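PrgB (Enterococcus faecalis, PDB 6EVU) is a cell-wall-attached adhesin that binds and compacts DNA and so promotes cell aggregation, biofilm formation and plasmid conjugation. Local coordinates at residues K28-D33 against I175-A180; K66-K71 against T156-T161; N221-I226 against G237-P242. All coordinates share one frame; numbering follows the deposited sequence.

Contact 1: residues K28-D33 against I175-A180; sequences KNLVFD and IKFFDA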
loop_
_atom_site.group_PDB
_atom_site.type_symbol
_atom_site.label_atom_id
_atom_site.label_comp_id
_atom_site.label_asym_id
_atom_site.label_seq_id
_atom_site.Cartn_x
_atom_site.Cartn_y
_atom_site.Cartn_z
ATOM N N LYS A 28 16.718 12.106 -0.098
ATOM C CA LYS A 28 16.548 10.704 0.275
ATOM C C LYS A 28 17.363 10.385 1.532
ATOM O O LYS A 28 18.279 9.571 1.542
ATOM C CB LYS A 28 16.907 9.792 -0.892
ATOM C CG LYS A 28 16.845 10.450 -2.286
ATOM C CD LYS A 28 15.460 10.430 -2.969
ATOM C CE LYS A 28 15.575 10.653 -4.493
ATOM N NZ LYS A 28 14.358 10.261 -5.281
ATOM N N ASN A 29 16.957 11.012 2.630
ATOM C CA ASN A 29 17.645 10.816 3.904
ATOM C C ASN A 29 17.343 9.444 4.498
ATOM O O ASN A 29 18.226 8.789 5.073
ATOM C CB ASN A 29 17.208 11.910 4.876
ATOM C CG ASN A 29 17.037 13.256 4.193
ATOM O OD1 ASN A 29 15.912 13.754 3.997
ATOM N ND2 ASN A 29 18.164 13.849 3.816
ATOM N N LEU A 30 16.104 9.015 4.385
ATOM C CA LEU A 30 15.675 7.718 4.867
ATOM C C LEU A 30 15.906 6.691 3.774
ATOM O O LEU A 30 15.459 6.885 2.634
ATOM C CB LEU A 30 14.188 7.769 5.219
ATOM C CG LEU A 30 13.592 6.417 5.613
ATOM C CD1 LEU A 30 14.199 5.961 6.957
ATOM C CD2 LEU A 30 12.037 6.483 5.656
ATOM N N VAL A 31 16.627 5.627 4.105
ATOM C CA VAL A 31 16.867 4.506 3.201
ATOM C C VAL A 31 16.104 3.295 3.736
ATOM O O VAL A 31 16.477 2.716 4.762
ATOM C CB VAL A 31 18.366 4.204 3.075
ATOM C CG1 VAL A 31 18.633 3.053 2.041
ATOM C CG2 VAL A 31 19.162 5.516 2.731
ATOM N N PHE A 32 15.087 2.872 2.988
ATOM C CA PHE A 32 14.302 1.706 3.353
ATOM C C PHE A 32 13.900 1.054 2.029
ATOM O O PHE A 32 12.820 1.248 1.477
ATOM C CB PHE A 32 13.099 2.062 4.237
ATOM C CG PHE A 32 12.620 0.879 5.036
ATOM C CD1 PHE A 32 13.108 0.665 6.290
ATOM C CD2 PHE A 32 11.753 -0.052 4.505
ATOM C CE1 PHE A 32 12.699 -0.459 7.013
ATOM C CE2 PHE A 32 11.338 -1.167 5.243
ATOM C CZ PHE A 32 11.825 -1.352 6.468
ATOM N N ASP A 33 14.790 0.227 1.516
ATOM C CA ASP A 33 14.675 -0.308 0.157
ATOM C C ASP A 33 15.356 -1.674 0.142
ATOM O O ASP A 33 15.725 -2.198 1.190
ATOM C CB ASP A 33 15.264 0.689 -0.848
ATOM C CG ASP A 33 16.729 0.983 -0.590
ATOM O OD1 ASP A 33 17.437 0.162 0.000
ATOM O OD2 ASP A 33 17.159 2.080 -0.996
ATOM N N ILE A 175 4.209 3.339 10.798
ATOM C CA ILE A 175 5.503 2.649 10.811
ATOM C C ILE A 175 6.411 3.305 11.841
ATOM O O ILE A 175 6.516 4.534 11.890
ATOM C CB ILE A 175 6.163 2.686 9.422
ATOM C CG1 ILE A 175 5.315 1.890 8.420
ATOM C CG2 ILE A 175 7.648 2.121 9.460
ATOM C CD1 ILE A 175 5.589 2.206 6.931
ATOM N N LYS A 176 7.094 2.492 12.652
ATOM C CA LYS A 176 8.115 3.008 13.546
ATOM C C LYS A 176 9.430 2.355 13.195
ATOM O O LYS A 176 9.486 1.133 13.038
ATOM C CB LYS A 176 7.795 2.736 15.009
ATOM C CG LYS A 176 6.636 3.489 15.555
ATOM C CD LYS A 176 6.552 3.184 17.044
ATOM C CE LYS A 176 5.272 3.711 17.636
ATOM N NZ LYS A 176 5.173 3.381 19.103
ATOM N N PHE A 177 10.479 3.166 13.062
ATOM C CA PHE A 177 11.826 2.639 12.803
ATOM C C PHE A 177 12.615 2.725 14.089
ATOM O O PHE A 177 12.494 3.713 14.808
ATOM C CB PHE A 177 12.541 3.462 11.742
ATOM C CG PHE A 177 11.813 3.565 10.462
ATOM C CD1 PHE A 177 11.644 2.462 9.639
ATOM C CD2 PHE A 177 11.298 4.787 10.065
ATOM C CE1 PHE A 177 11.001 2.584 8.427
ATOM C CE2 PHE A 177 10.590 4.904 8.895
ATOM C CZ PHE A 177 10.446 3.820 8.068
ATOM N N PHE A 178 13.478 1.719 14.348
ATOM C CA PHE A 178 14.271 1.706 15.575
ATOM C C PHE A 178 15.747 1.543 15.282
ATOM O O PHE A 178 16.147 0.743 14.416
ATOM C CB PHE A 178 13.802 0.589 16.511
ATOM C CG PHE A 178 12.374 0.736 16.961
ATOM C CD1 PHE A 178 11.343 0.159 16.238
ATOM C CD2 PHE A 178 12.074 1.447 18.104
ATOM C CE1 PHE A 178 9.988 0.309 16.674
ATOM C CE2 PHE A 178 10.783 1.621 18.531
ATOM C CZ PHE A 178 9.717 1.014 17.810
ATOM N N ASP A 179 16.554 2.296 16.023
ATOM C CA ASP A 179 18.003 2.180 15.936
ATOM C C ASP A 179 18.473 0.981 16.767
ATOM O O ASP A 179 17.682 0.269 17.387
ATOM C CB ASP A 179 18.662 3.503 16.321
ATOM C CG ASP A 179 18.641 3.806 17.830
ATOM O OD1 ASP A 179 18.520 2.898 18.671
ATOM O OD2 ASP A 179 18.798 5.005 18.167
ATOM N N ALA A 180 19.773 0.694 16.680
ATOM C CA ALA A 180 20.338 -0.506 17.297
ATOM C C ALA A 180 20.122 -0.530 18.794
ATOM O O ALA A 180 19.971 -1.605 19.387
ATOM C CB ALA A 180 21.839 -0.586 16.997
#
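L30 and F32 both meet F177 through side chains whose CG lies roughly opposite the backbone N, although in F32 the torsion departs noticeably from trans (chi1 -158°). F177 takes another common choice, with CG opposite its carbonyl carbon (chi1 -56°). The three side chains therefore reach into the space between the two backbones. The nearest alpha carbons, F32 CA and F177 CA, stay 9.8 Å apart, so the join is made by side chains.

L30 and F177 reach toward each other from their two backbones, and the leucine methyls meet the CE2/CZ side and one face of the ring. L30 CD2 lies 3.9 Å from both F177 CE2 and F177 CZ. L30 CD1 sits over one face of the same ring, 4.2 Å above the plane and displaced toward the rim. The opposite face is covered from within the strand itself by I175 CG2, 3.4 Å above the plane. The F177 ring is thus held between a methyl from each segment.

F32 meets a different part of that ring. F32 CD1 is 3.6 Å from F177 CE1, and F32 CE1 is 3.8 Å from the same atom. The ring centres are 5.4 Å apart and the planes are inclined by 45°, an intermediate geometry.

Neighbouring strands and a loop complete the packing. I126 of strand 124-137 touches F177, while A119 of strand 119-121 and the loop residue I154 touch F32. The backbone N of F32 is bonded to T306 OG1.

All three touching residues are buried, and only carbon atoms meet. The contact is a small piece of hydrophobic core within the large antiparallel sheet, to which both strands belong. Its fit depends on shape and dispersion, without charge or directional polar bonds between the segments.

Contact 2: residues K66-K71 against T156-T161; sequences KDIFTK and TAFIGT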
loop_
_atom_site.group_PDB
_atom_site.type_symbol
_atom_site.label_atom_id
_atom_site.label_comp_id
_atom_site.label_asym_id
_atom_site.label_seq_id
_atom_site.Cartn_x
_atom_site.Cartn_y
_atom_site.Cartn_z
ATOM N N LYS A 66 -5.180 -19.837 -8.702
ATOM C CA LYS A 66 -4.593 -19.959 -7.375
ATOM C C LYS A 66 -3.613 -18.842 -7.070
ATOM O O LYS A 66 -2.734 -19.007 -6.220
ATOM C CB LYS A 66 -3.915 -21.311 -7.212
ATOM C CG LYS A 66 -4.890 -22.489 -7.333
ATOM C CD LYS A 66 -5.318 -23.019 -5.968
ATOM C CE LYS A 66 -4.144 -23.513 -5.127
ATOM N NZ LYS A 66 -4.593 -23.927 -3.762
ATOM N N ASP A 67 -3.757 -17.703 -7.734
ATOM C CA ASP A 67 -2.896 -16.587 -7.402
ATOM C C ASP A 67 -3.250 -16.085 -6.012
ATOM O O ASP A 67 -4.346 -16.338 -5.504
ATOM C CB ASP A 67 -3.070 -15.492 -8.443
ATOM C CG ASP A 67 -4.509 -14.981 -8.489
ATOM O OD1 ASP A 67 -5.408 -15.691 -9.033
ATOM O OD2 ASP A 67 -4.753 -13.877 -7.959
ATOM N N ILE A 68 -2.337 -15.313 -5.411
ATOM C CA ILE A 68 -2.547 -14.790 -4.057
ATOM C C ILE A 68 -3.754 -13.877 -3.981
ATOM O O ILE A 68 -4.426 -13.798 -2.929
ATOM C CB ILE A 68 -1.249 -14.098 -3.551
ATOM C CG1 ILE A 68 -1.381 -13.861 -2.037
ATOM C CG2 ILE A 68 -0.914 -12.799 -4.381
ATOM C CD1 ILE A 68 -0.047 -13.610 -1.379
ATOM N N PHE A 69 -4.048 -13.119 -5.053
ATOM C CA PHE A 69 -5.180 -12.206 -4.971
ATOM C C PHE A 69 -6.476 -12.989 -4.888
ATOM O O PHE A 69 -7.412 -12.577 -4.194
ATOM C CB PHE A 69 -5.169 -11.243 -6.171
ATOM C CG PHE A 69 -3.872 -10.464 -6.304
ATOM C CD1 PHE A 69 -3.605 -9.415 -5.449
ATOM C CD2 PHE A 69 -2.939 -10.806 -7.282
ATOM C CE1 PHE A 69 -2.438 -8.725 -5.520
ATOM C CE2 PHE A 69 -1.732 -10.096 -7.391
ATOM C CZ PHE A 69 -1.493 -9.045 -6.497
ATOM N N THR A 70 -6.575 -14.074 -5.665
ATOM C CA THR A 70 -7.782 -14.885 -5.630
ATOM C C THR A 70 -7.947 -15.494 -4.245
ATOM O O THR A 70 -9.054 -15.493 -3.702
ATOM C CB THR A 70 -7.724 -15.944 -6.727
ATOM O OG1 THR A 70 -7.765 -15.289 -8.013
ATOM C CG2 THR A 70 -8.950 -16.886 -6.636
ATOM N N LYS A 71 -6.856 -15.989 -3.653
ATOM C CA LYS A 71 -6.909 -16.504 -2.288
ATOM C C LYS A 71 -7.370 -15.445 -1.289
ATOM O O LYS A 71 -8.082 -15.768 -0.314
ATOM C CB LYS A 71 -5.544 -17.067 -1.883
ATOM C CG LYS A 71 -5.210 -18.346 -2.662
ATOM C CD LYS A 71 -3.792 -18.826 -2.295
ATOM C CE LYS A 71 -3.426 -20.106 -3.075
ATOM N NZ LYS A 71 -2.075 -20.564 -2.568
ATOM N N THR A 156 6.304 -6.339 1.897
ATOM C CA THR A 156 5.370 -5.774 2.876
ATOM C C THR A 156 4.048 -6.547 3.074
ATOM O O THR A 156 3.984 -7.405 3.941
ATOM C CB THR A 156 5.098 -4.284 2.522
ATOM O OG1 THR A 156 6.346 -3.735 1.988
ATOM C CG2 THR A 156 4.702 -3.434 3.729
ATOM N N ALA A 157 3.007 -6.228 2.340
ATOM C CA ALA A 157 1.682 -6.753 2.675
ATOM C C ALA A 157 0.848 -7.018 1.433
ATOM O O ALA A 157 0.860 -6.231 0.488
ATOM C CB ALA A 157 0.909 -5.780 3.554
ATOM N N PHE A 158 0.032 -8.068 1.491
ATOM C CA PHE A 158 -1.054 -8.278 0.535
ATOM C C PHE A 158 -2.333 -8.287 1.332
ATOM O O PHE A 158 -2.404 -8.977 2.347
ATOM C CB PHE A 158 -0.891 -9.611 -0.206
ATOM C CG PHE A 158 0.335 -9.678 -1.098
ATOM C CD1 PHE A 158 1.584 -9.887 -0.531
ATOM C CD2 PHE A 158 0.236 -9.563 -2.506
ATOM C CE1 PHE A 158 2.757 -9.988 -1.368
ATOM C CE2 PHE A 158 1.408 -9.617 -3.329
ATOM C CZ PHE A 158 2.634 -9.828 -2.754
ATOM N N ILE A 159 -3.328 -7.494 0.925
ATOM C CA ILE A 159 -4.527 -7.330 1.750
ATOM C C ILE A 159 -5.754 -7.470 0.871
ATOM O O ILE A 159 -5.831 -6.891 -0.225
ATOM C CB ILE A 159 -4.489 -5.961 2.491
ATOM C CG1 ILE A 159 -3.361 -6.014 3.587
ATOM C CG2 ILE A 159 -5.902 -5.576 3.119
ATOM C CD1 ILE A 159 -3.087 -4.763 4.292
ATOM N N GLY A 160 -6.781 -8.162 1.383
ATOM C CA GLY A 160 -7.985 -8.249 0.563
ATOM C C GLY A 160 -9.077 -9.026 1.272
ATOM O O GLY A 160 -8.850 -9.628 2.328
ATOM N N THR A 161 -10.258 -9.033 0.645
ATOM C CA THR A 161 -11.401 -9.798 1.149
ATOM C C THR A 161 -12.413 -9.952 0.011
ATOM O O THR A 161 -12.198 -9.489 -1.100
ATOM C CB THR A 161 -12.006 -9.122 2.390
ATOM O OG1 THR A 161 -12.978 -10.040 2.967
ATOM C CG2 THR A 161 -12.751 -7.849 2.003
#
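I68 and F158 form the close-packed part of this contact. I68 points from the first turn of helix 68-72 onto the ring of F158 in strand 157-160. Its CD1 makes a CH-pi contact over the face, 4.2 Å from the ring centroid and 19° off the ring normal. CG1 lies opposite the backbone N (chi1 -167°), which carries CD1 over the ring. The branch methyl joins in at the rim, with I68 CG2 3.9 Å from F158 CD2. The isoleucine lies roughly perpendicular to the phenylalanine side chain, and both residues are buried. Beyond this pair, F158 stacks with W301 and touches L94, so the strand side is well packed.

F69 makes the looser side. It reaches F158 only at the ring edge, where F69 CE1 is 4.1 Å from F158 CD2. The F69 ring is partly exposed. I68 CG2 sits over the centre of one of its faces, 4.0 Å above the plane. A bound Tris molecule, probably from the crystallisation liquor, lies close to the F69 side chain.

D67 caps the start of the helix, just before I68 in sequence. It is the N-cap. Its OD2 accepts from T70 N at 2.9 Å, with the donor well above the carboxylate plane. Its OD1 accepts the T70 hydroxyl, T70 OG1, at 2.6 Å on the syn side. The carboxylate is therefore gripped through both oxygens. Such a charge at a helix N-terminus probably suits the helix dipole.

Overall this is a short N-capped helix whose first residues pack on one strand, 157-160, of an antiparallel sheet in the adhesin domain, which belongs to the glucan-binding protein C family.

Contact 3: residues N221-I226 against G237-P242; sequences NAFKYI and GKFYSP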
loop_
_atom_site.group_PDB
_atom_site.type_symbol
_atom_site.label_atom_id
_atom_site.label_comp_id
_atom_site.label_asym_id
_atom_site.label_seq_id
_atom_site.Cartn_x
_atom_site.Cartn_y
_atom_site.Cartn_z
ATOM N N ASN A 221 2.347 14.158 8.000
ATOM C CA ASN A 221 2.550 13.505 6.702
ATOM C C ASN A 221 1.830 14.259 5.585
ATOM O O ASN A 221 0.781 14.861 5.795
ATOM C CB ASN A 221 2.032 12.049 6.678
ATOM C CG ASN A 221 2.880 11.065 7.508
ATOM O OD1 ASN A 221 3.483 10.135 6.949
ATOM N ND2 ASN A 221 2.912 11.245 8.824
ATOM N N ALA A 222 2.372 14.203 4.374
ATOM C CA ALA A 222 1.658 14.792 3.243
ATOM C C ALA A 222 1.960 14.045 1.950
ATOM O O ALA A 222 3.079 13.555 1.738
ATOM C CB ALA A 222 1.987 16.279 3.076
ATOM N N PHE A 223 0.949 13.994 1.074
ATOM C CA PHE A 223 1.112 13.485 -0.280
ATOM C C PHE A 223 1.651 14.587 -1.202
ATOM O O PHE A 223 1.247 15.753 -1.119
ATOM C CB PHE A 223 -0.218 12.954 -0.805
ATOM C CG PHE A 223 -0.171 12.464 -2.242
ATOM C CD1 PHE A 223 -0.221 13.369 -3.313
ATOM C CD2 PHE A 223 -0.124 11.120 -2.528
ATOM C CE1 PHE A 223 -0.205 12.913 -4.625
ATOM C CE2 PHE A 223 -0.099 10.661 -3.835
ATOM C CZ PHE A 223 -0.132 11.566 -4.890
ATOM N N LYS A 224 2.542 14.209 -2.111
ATOM C CA LYS A 224 3.096 15.136 -3.094
ATOM C C LYS A 224 2.987 14.538 -4.493
ATOM O O LYS A 224 3.338 13.373 -4.693
ATOM C CB LYS A 224 4.560 15.452 -2.754
ATOM C CG LYS A 224 4.737 16.354 -1.538
ATOM C CD LYS A 224 4.191 17.763 -1.834
ATOM C CE LYS A 224 4.741 18.812 -0.908
ATOM N NZ LYS A 224 4.312 20.158 -1.366
ATOM N N TYR A 225 2.531 15.343 -5.460
ATOM C CA TYR A 225 2.300 14.901 -6.834
ATOM C C TYR A 225 3.625 14.772 -7.589
ATOM O O TYR A 225 4.538 15.584 -7.409
ATOM C CB TYR A 225 1.392 15.911 -7.572
ATOM C CG TYR A 225 1.171 15.634 -9.056
ATOM C CD1 TYR A 225 0.460 14.517 -9.485
ATOM C CD2 TYR A 225 1.682 16.494 -10.037
ATOM C CE1 TYR A 225 0.250 14.262 -10.833
ATOM C CE2 TYR A 225 1.478 16.243 -11.413
ATOM C CZ TYR A 225 0.755 15.118 -11.795
ATOM O OH TYR A 225 0.547 14.833 -13.114
ATOM N N ILE A 226 3.728 13.739 -8.431
ATOM C CA ILE A 226 4.837 13.617 -9.375
ATOM C C ILE A 226 4.351 14.057 -10.739
ATOM O O ILE A 226 3.301 13.596 -11.201
ATOM C CB ILE A 226 5.382 12.183 -9.450
ATOM C CG1 ILE A 226 5.859 11.688 -8.077
ATOM C CG2 ILE A 226 6.433 12.089 -10.541
ATOM C CD1 ILE A 226 6.142 10.169 -8.040
ATOM N N GLY A 237 -11.171 13.229 -1.543
ATOM C CA GLY A 237 -10.070 13.363 -0.615
ATOM C C GLY A 237 -8.992 12.319 -0.779
ATOM O O GLY A 237 -7.958 12.394 -0.103
ATOM N N LYS A 238 -9.193 11.363 -1.671
ATOM C CA LYS A 238 -8.240 10.301 -1.922
ATOM C C LYS A 238 -7.392 10.611 -3.154
ATOM O O LYS A 238 -7.749 11.430 -4.011
ATOM C CB LYS A 238 -8.976 8.972 -2.114
ATOM C CG LYS A 238 -9.910 8.576 -0.946
ATOM C CD LYS A 238 -10.815 7.438 -1.388
ATOM C CE LYS A 238 -12.081 7.353 -0.502
ATOM N NZ LYS A 238 -13.245 6.770 -1.238
ATOM N N PHE A 239 -6.281 9.908 -3.261
ATOM C CA PHE A 239 -5.317 10.105 -4.329
ATOM C C PHE A 239 -5.318 8.835 -5.181
ATOM O O PHE A 239 -4.912 7.772 -4.704
ATOM C CB PHE A 239 -3.947 10.399 -3.723
ATOM C CG PHE A 239 -3.904 11.630 -2.819
ATOM C CD1 PHE A 239 -4.255 11.564 -1.476
ATOM C CD2 PHE A 239 -3.486 12.874 -3.328
ATOM C CE1 PHE A 239 -4.170 12.690 -0.636
ATOM C CE2 PHE A 239 -3.411 13.997 -2.496
ATOM C CZ PHE A 239 -3.758 13.915 -1.161
ATOM N N TYR A 240 -5.791 8.942 -6.422
ATOM C CA TYR A 240 -5.760 7.836 -7.365
ATOM C C TYR A 240 -5.993 8.356 -8.772
ATOM O O TYR A 240 -6.280 9.540 -8.985
ATOM C CB TYR A 240 -6.806 6.767 -7.026
ATOM C CG TYR A 240 -8.215 7.320 -6.978
ATOM C CD1 TYR A 240 -8.705 7.921 -5.821
ATOM C CD2 TYR A 240 -9.054 7.259 -8.084
ATOM C CE1 TYR A 240 -10.000 8.411 -5.733
ATOM C CE2 TYR A 240 -10.387 7.781 -8.024
ATOM C CZ TYR A 240 -10.851 8.347 -6.830
ATOM O OH TYR A 240 -12.142 8.850 -6.745
ATOM N N SER A 241 -5.871 7.454 -9.742
ATOM C CA SER A 241 -6.191 7.824 -11.116
ATOM C C SER A 241 -7.677 7.628 -11.341
ATOM O O SER A 241 -8.164 6.489 -11.245
ATOM C CB SER A 241 -5.405 7.011 -12.134
ATOM O OG SER A 241 -5.911 7.251 -13.461
ATOM N N PRO A 242 -8.425 8.687 -11.651
ATOM C CA PRO A 242 -9.863 8.542 -11.902
ATOM C C PRO A 242 -10.199 7.940 -13.255
ATOM O O PRO A 242 -11.384 7.802 -13.562
ATOM C CB PRO A 242 -10.388 9.986 -11.817
ATOM C CG PRO A 242 -9.177 10.863 -11.632
ATOM C CD PRO A 242 -7.948 10.058 -11.889
#
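F223 and F239 alone carry this contact, a ring-on-ring stack. The first segment starts at N221, whose OD1 accepts from Y195 OH and S281 N, and continues with A222, which pairs through its backbone with L275.

F223 then turns toward the other segment. Its CG is trans to the backbone N (chi1 177°), which brings its ring over a face of the F239 ring. F239 answers with its CG opposite its own carbonyl carbon (chi1 -59°), and its ring likewise offers a face. The two form an offset stack, with centroids 4.1 Å apart and planes at 21°. The closest atoms, F223 CD1 and F239 CD2, are 3.3 Å apart, so the rings are in tight contact. F239 CD2 sits over the F223 ring toward its rim, and F223 CG is placed in the same way over the F239 ring. The two side chains run antiparallel, so each beta carbon comes to lie over the partner's ring. F223 CB is 3.8 Å from the F239 centroid, and F239 CB is 4.1 Å from the F223 centroid. Two CH-pi contacts thus flank the stack, and both residues remain partly exposed.

After F223, K224 points the other way, with its NZ bonded to K314 O, and the hydroxyl of Y225 bonds to S229 O.

The stack bridges separate sheets. Strand 221-225 is an outer strand of a three-stranded antiparallel sheet, beside strand 272-276. Strand 239-240 pairs antiparallel with strand 232-233, and F239 also touches K233 there. Strand 211-215 lies next to both partners: F223 touches V214, and the backbone of F239 is hydrogen-bonded to V214.

Overall arrangement
All three contacts lie in the one glucan-binding protein C-type adhesin domain, but none touches another. Along the chain, contact 2 is nested in the loop closed by contact 1, and contact 3 follows both. The centres of contacts 1 and 2 are 26 Å apart, although their nearest atoms come within about 6 Å. Strand 157-160 of contact 2 is followed directly by strand 169-179 of contact 1, in a different sheet. Contacts 2 and 3 lie on opposite sides of the chain's centre, with centres 24 Å apart. The contacts thus join different parts of one compact adhesin domain: the large antiparallel sheet, the six-stranded sheet with its helix, and the smaller sheets.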